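Local coordinates for hypothetical protein APE0754 (Aeropyrum pernix, PDB 1TUA), which is of unknown function but contains two KH domains and so probably binds RNA, at residues R172-R175 against E176-R179; A79-L82 against L83-D86. All coordinates share one frame; numbering follows the deposited sequence.

Contact 1: residues R172-R175 against E176-R179; sequences RIMR and EIKR
Four successive i to i+4 backbone hydrogen bonds join residues 172-175 to 176-179, from Glu-176 N to Arg-172 O at 3.2 Å through to Arg-179 N to Arg-175 O at 2.8 Å. The straightest, Lys-178 N to Met-174 O, has an N-H...O angle of 170°. This regular alpha-helical pairing sets Ile-173 and Met-174 one turn ahead of Ile-177, whose CD1 meets both: it lies 3.9 Å from Ile-173 CG2 and also 3.9 Å from Met-174 SD. CG1 of Ile-177 is anti to its own carbonyl carbon (chi1 -67°), which lays it 3.2 Å from Ile-173 O, and the anti chi2 (171°) then extends CD1 to those two side chains. Ile-173 and Ile-177, on the long C-terminal helix 163-188, face helix 144-158, which falls in the second KH-family region, Ile-173 on Ala-149 and Ile-177 on Glu-145 and Arg-146. Met-174 bends at chi2 and chi3, which carries CE to 4.0 Å from CE of Lys-178, a contact with the aliphatic part of the lysine. Glu-176 runs extended and puts its charge elsewhere, in a salt bridge from OE2 to NH2 of Arg-180. Arg-175 NH2 stays 5.9 Å from Arg-179 NE, without contact.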
loop_
_atom_site.group_PDB
_atom_site.type_symbol
_atom_site.label_atom_id
_atom_site.label_comp_id
_atom_site.label_asym_id
_atom_site.label_seq_id
_atom_site.Cartn_x
_atom_site.Cartn_y
_atom_site.Cartn_z
ATOM N N ARG A 172 6.266 -9.999 -18.951
ATOM C CA ARG A 172 7.401 -10.910 -18.835
ATOM C C ARG A 172 7.663 -11.231 -17.374
ATOM O O ARG A 172 7.838 -12.391 -17.004
ATOM C CB ARG A 172 8.657 -10.283 -19.445
ATOM C CG ARG A 172 8.497 -9.878 -20.895
ATOM C CD ARG A 172 8.397 -11.081 -21.819
ATOM N NE ARG A 172 7.978 -10.691 -23.165
ATOM C CZ ARG A 172 8.592 -9.774 -23.909
ATOM N NH1 ARG A 172 9.666 -9.140 -23.446
ATOM N NH2 ARG A 172 8.129 -9.484 -25.117
ATOM N N ILE A 173 7.694 -10.190 -16.550
ATOM C CA ILE A 173 7.940 -10.347 -15.124
ATOM C C ILE A 173 6.875 -11.205 -14.445
ATOM O O ILE A 173 7.201 -12.104 -13.666
ATOM C CB ILE A 173 7.987 -8.969 -14.411
ATOM C CG1 ILE A 173 9.157 -8.139 -14.950
ATOM C CG2 ILE A 173 8.106 -9.161 -12.907
ATOM C CD1 ILE A 173 10.511 -8.775 -14.756
ATOM N N MET A 174 5.606 -10.930 -14.741
ATOM C CA MET A 174 4.508 -11.669 -14.124
ATOM C C MET A 174 4.343 -13.101 -14.631
ATOM O O MET A 174 3.967 -13.991 -13.866
ATOM C CB MET A 174 3.195 -10.899 -14.283
ATOM C CG MET A 174 3.076 -9.685 -13.354
ATOM S SD MET A 174 3.194 -10.092 -11.580
ATOM C CE MET A 174 1.971 -11.371 -11.464
ATOM N N ARG A 175 4.617 -13.334 -15.911
ATOM C CA ARG A 175 4.501 -14.684 -16.440
ATOM C C ARG A 175 5.581 -15.542 -15.763
ATOM O O ARG A 175 5.367 -16.711 -15.449
ATOM C CB ARG A 175 4.670 -14.679 -17.967
ATOM C CG ARG A 175 4.350 -16.027 -18.604
ATOM C CD ARG A 175 4.384 -16.010 -20.122
ATOM N NE ARG A 175 4.549 -17.376 -20.608
ATOM C CZ ARG A 175 4.819 -17.710 -21.866
ATOM N NH1 ARG A 175 4.954 -16.772 -22.798
ATOM N NH2 ARG A 175 4.990 -18.988 -22.186
ATOM N N GLU A 176 6.733 -14.933 -15.504
ATOM C CA GLU A 176 7.850 -15.611 -14.852
ATOM C C GLU A 176 7.492 -15.985 -13.407
ATOM O O GLU A 176 7.772 -17.094 -12.946
ATOM C CB GLU A 176 9.069 -14.686 -14.860
ATOM C CG GLU A 176 10.323 -15.263 -14.241
ATOM C CD GLU A 176 11.353 -14.180 -13.934
ATOM O OE1 GLU A 176 11.640 -13.356 -14.837
ATOM O OE2 GLU A 176 11.872 -14.153 -12.789
ATOM N N ILE A 177 6.874 -15.046 -12.697
ATOM C CA ILE A 177 6.470 -15.261 -11.308
ATOM C C ILE A 177 5.430 -16.379 -11.199
ATOM O O ILE A 177 5.561 -17.294 -10.378
ATOM C CB ILE A 177 5.888 -13.949 -10.706
ATOM C CG1 ILE A 177 7.001 -12.905 -10.593
ATOM C CG2 ILE A 177 5.258 -14.214 -9.342
ATOM C CD1 ILE A 177 6.513 -11.523 -10.223
ATOM N N LYS A 178 4.402 -16.306 -12.036
ATOM C CA LYS A 178 3.344 -17.301 -12.013
ATOM C C LYS A 178 3.824 -18.657 -12.514
ATOM O O LYS A 178 3.407 -19.693 -12.003
ATOM C CB LYS A 178 2.153 -16.827 -12.843
ATOM C CG LYS A 178 1.436 -15.626 -12.262
ATOM C CD LYS A 178 0.185 -15.337 -13.060
ATOM C CE LYS A 178 -0.610 -14.211 -12.452
ATOM N NZ LYS A 178 -1.858 -13.974 -13.231
ATOM N N ARG A 179 4.695 -18.656 -13.517
ATOM C CA ARG A 179 5.211 -19.918 -14.032
ATOM C C ARG A 179 5.953 -20.638 -12.912
ATOM O O ARG A 179 5.737 -21.827 -12.672
ATOM C CB ARG A 179 6.154 -19.676 -15.216
ATOM C CG ARG A 179 6.752 -20.955 -15.804
ATOM C CD ARG A 179 7.150 -20.768 -17.264
ATOM N NE ARG A 179 7.699 -21.987 -17.852
ATOM C CZ ARG A 179 8.903 -22.476 -17.569
ATOM N NH1 ARG A 179 9.691 -21.845 -16.701
ATOM N NH2 ARG A 179 9.320 -23.599 -18.148
#

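Contact 2: residues A79-L82 against L83-D86; sequences AFRL and LEED
With chi1 at -71°, CG of Glu-84 lies anti to its own carbonyl carbon, and the side chain turns back along Arg-81, bringing OE2 to 3.7 Å from Arg-81 CA. Arg-81 takes the other course: its CG is anti to the backbone N (chi1 174°) and the chain runs straight out to NE. The two side chains therefore touch near the backbone, Arg-81 CG to Glu-84 OE2 at 4.1 Å, and do not meet through their charges. The guanidinium and carboxylate planes are nearly parallel, yet Arg-81 NE remains 5.0 Å from Glu-84 OE1, so any attraction is probably weak and long-range, without a salt bridge. The guanidinium is engaged elsewhere: NE bonds to Gln-87 OE1, NH2 to the carbonyl O of Asp-128, and the group makes a cation-pi contact with Tyr-130.

The backbone here is a 3-10 turn, evident from two i to i+3 bonds across the segments, Leu-83 N to Phe-80 O at 2.9 Å and Glu-84 N to Arg-81 O at 3.0 Å, following Leu-82 N to Ala-79 O. In both cross-segment bonds the donor sits well above the carbonyl plane, 54° out of it. The turn follows helix 76-79 and leads towards strand 87-93, the first strand of the second three-stranded sheet, in the link between the two KH-like halves. Phe-80 O is gripped twice, since a water also donates to it at 2.9 Å and makes a weak bond to Glu-84 OE2. Leu-83 CB lies 3.3 Å from the same oxygen, while its side chain reaches Val-66 of helix 57-72 and Arg-32 and Thr-33 of helix 24-33. Leu-82 is buried, touching Ala-69 of helix 57-72 and Ile-141 of strand 137-141. Lys-62 NZ bonds to the carbonyl oxygens of both Leu-82 and Glu-84.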
loop_
_atom_site.group_PDB
_atom_site.type_symbol
_atom_site.label_atom_id
_atom_site.label_comp_id
_atom_site.label_asym_id
_atom_site.label_seq_id
_atom_site.Cartn_x
_atom_site.Cartn_y
_atom_site.Cartn_z
ATOM N N ALA A 79 -7.266 -1.160 2.540
ATOM C CA ALA A 79 -6.122 -1.219 3.454
ATOM C C ALA A 79 -6.121 -2.480 4.327
ATOM O O ALA A 79 -5.058 -2.994 4.666
ATOM C CB ALA A 79 -6.099 0.028 4.342
ATOM N N PHE A 80 -7.303 -2.974 4.694
ATOM C CA PHE A 80 -7.404 -4.173 5.531
ATOM C C PHE A 80 -6.730 -5.391 4.906
ATOM O O PHE A 80 -6.434 -6.372 5.591
ATOM C CB PHE A 80 -8.868 -4.511 5.833
ATOM C CG PHE A 80 -9.549 -3.525 6.741
ATOM C CD1 PHE A 80 -8.845 -2.880 7.754
ATOM C CD2 PHE A 80 -10.916 -3.273 6.612
ATOM C CE1 PHE A 80 -9.488 -1.997 8.633
ATOM C CE2 PHE A 80 -11.569 -2.392 7.486
ATOM C CZ PHE A 80 -10.850 -1.755 8.499
ATOM N N ARG A 81 -6.486 -5.326 3.601
ATOM C CA ARG A 81 -5.824 -6.423 2.905
ATOM C C ARG A 81 -4.450 -6.673 3.518
ATOM O O ARG A 81 -3.932 -7.787 3.469
ATOM C CB ARG A 81 -5.679 -6.088 1.417
ATOM C CG ARG A 81 -4.860 -7.100 0.617
ATOM C CD ARG A 81 -4.922 -6.796 -0.870
ATOM N NE ARG A 81 -4.031 -7.659 -1.638
ATOM C CZ ARG A 81 -4.046 -7.754 -2.965
ATOM N NH1 ARG A 81 -4.912 -7.038 -3.670
ATOM N NH2 ARG A 81 -3.194 -8.563 -3.584
ATOM N N LEU A 82 -3.868 -5.631 4.101
ATOM C CA LEU A 82 -2.553 -5.730 4.719
ATOM C C LEU A 82 -2.534 -6.610 5.964
ATOM O O LEU A 82 -1.464 -6.937 6.480
ATOM C CB LEU A 82 -2.018 -4.326 5.037
ATOM C CG LEU A 82 -1.567 -3.562 3.779
ATOM C CD1 LEU A 82 -1.433 -2.078 4.072
ATOM C CD2 LEU A 82 -0.253 -4.135 3.281
ATOM N N LEU A 83 -3.716 -6.993 6.440
ATOM C CA LEU A 83 -3.818 -7.863 7.606
ATOM C C LEU A 83 -3.643 -9.307 7.157
ATOM O O LEU A 83 -3.433 -10.201 7.971
ATOM C CB LEU A 83 -5.186 -7.712 8.286
ATOM C CG LEU A 83 -5.465 -6.395 9.014
ATOM C CD1 LEU A 83 -6.800 -6.498 9.730
ATOM C CD2 LEU A 83 -4.351 -6.101 10.020
ATOM N N GLU A 84 -3.737 -9.526 5.853
ATOM C CA GLU A 84 -3.599 -10.860 5.297
ATOM C C GLU A 84 -2.162 -11.334 5.214
ATOM O O GLU A 84 -1.215 -10.547 5.141
ATOM C CB GLU A 84 -4.234 -10.921 3.911
ATOM C CG GLU A 84 -5.738 -10.847 3.937
ATOM C CD GLU A 84 -6.313 -10.575 2.570
ATOM O OE1 GLU A 84 -5.785 -11.132 1.578
ATOM O OE2 GLU A 84 -7.298 -9.809 2.488
ATOM N N GLU A 85 -2.019 -12.648 5.220
ATOM C CA GLU A 85 -0.723 -13.285 5.153
ATOM C C GLU A 85 -0.015 -12.977 3.831
ATOM O O GLU A 85 -0.618 -13.019 2.756
ATOM C CB GLU A 85 -0.926 -14.786 5.325
ATOM C CG GLU A 85 0.290 -15.646 5.143
ATOM C CD GLU A 85 -0.034 -17.096 5.422
ATOM O OE1 GLU A 85 -0.303 -17.417 6.602
ATOM O OE2 GLU A 85 -0.044 -17.908 4.468
ATOM N N ASP A 86 1.264 -12.645 3.932
ATOM C CA ASP A 86 2.093 -12.349 2.771
ATOM C C ASP A 86 1.823 -11.034 2.045
ATOM O O ASP A 86 2.521 -10.714 1.080
ATOM C CB ASP A 86 2.020 -13.503 1.773
ATOM C CG ASP A 86 2.468 -14.819 2.379
ATOM O OD1 ASP A 86 3.530 -14.837 3.047
ATOM O OD2 ASP A 86 1.761 -15.833 2.184
HETATM O O HOH W 1 -8.471 -8.464 5.339
#

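How the contacts relate
Contact 2 comes first along the chain, in the connection from helix 76-79 to strand 87-93; contact 1 follows much later, on the C-terminal helix 163-188. Their centres are 22 Å apart and their nearest atoms about 10 Å apart, so they do not touch. The centre of contact 2 is about 10 Å from the centre of the chain, between elements of both halves, since its residues meet helices 24-33 and 57-72 as well as strand 137-141. The centre of contact 1 is about 21 Å from the centre of the chain, where helix 163-188 packs on helix 144-158. The two thus mark the passage into the second KH-like half and the helix that follows it.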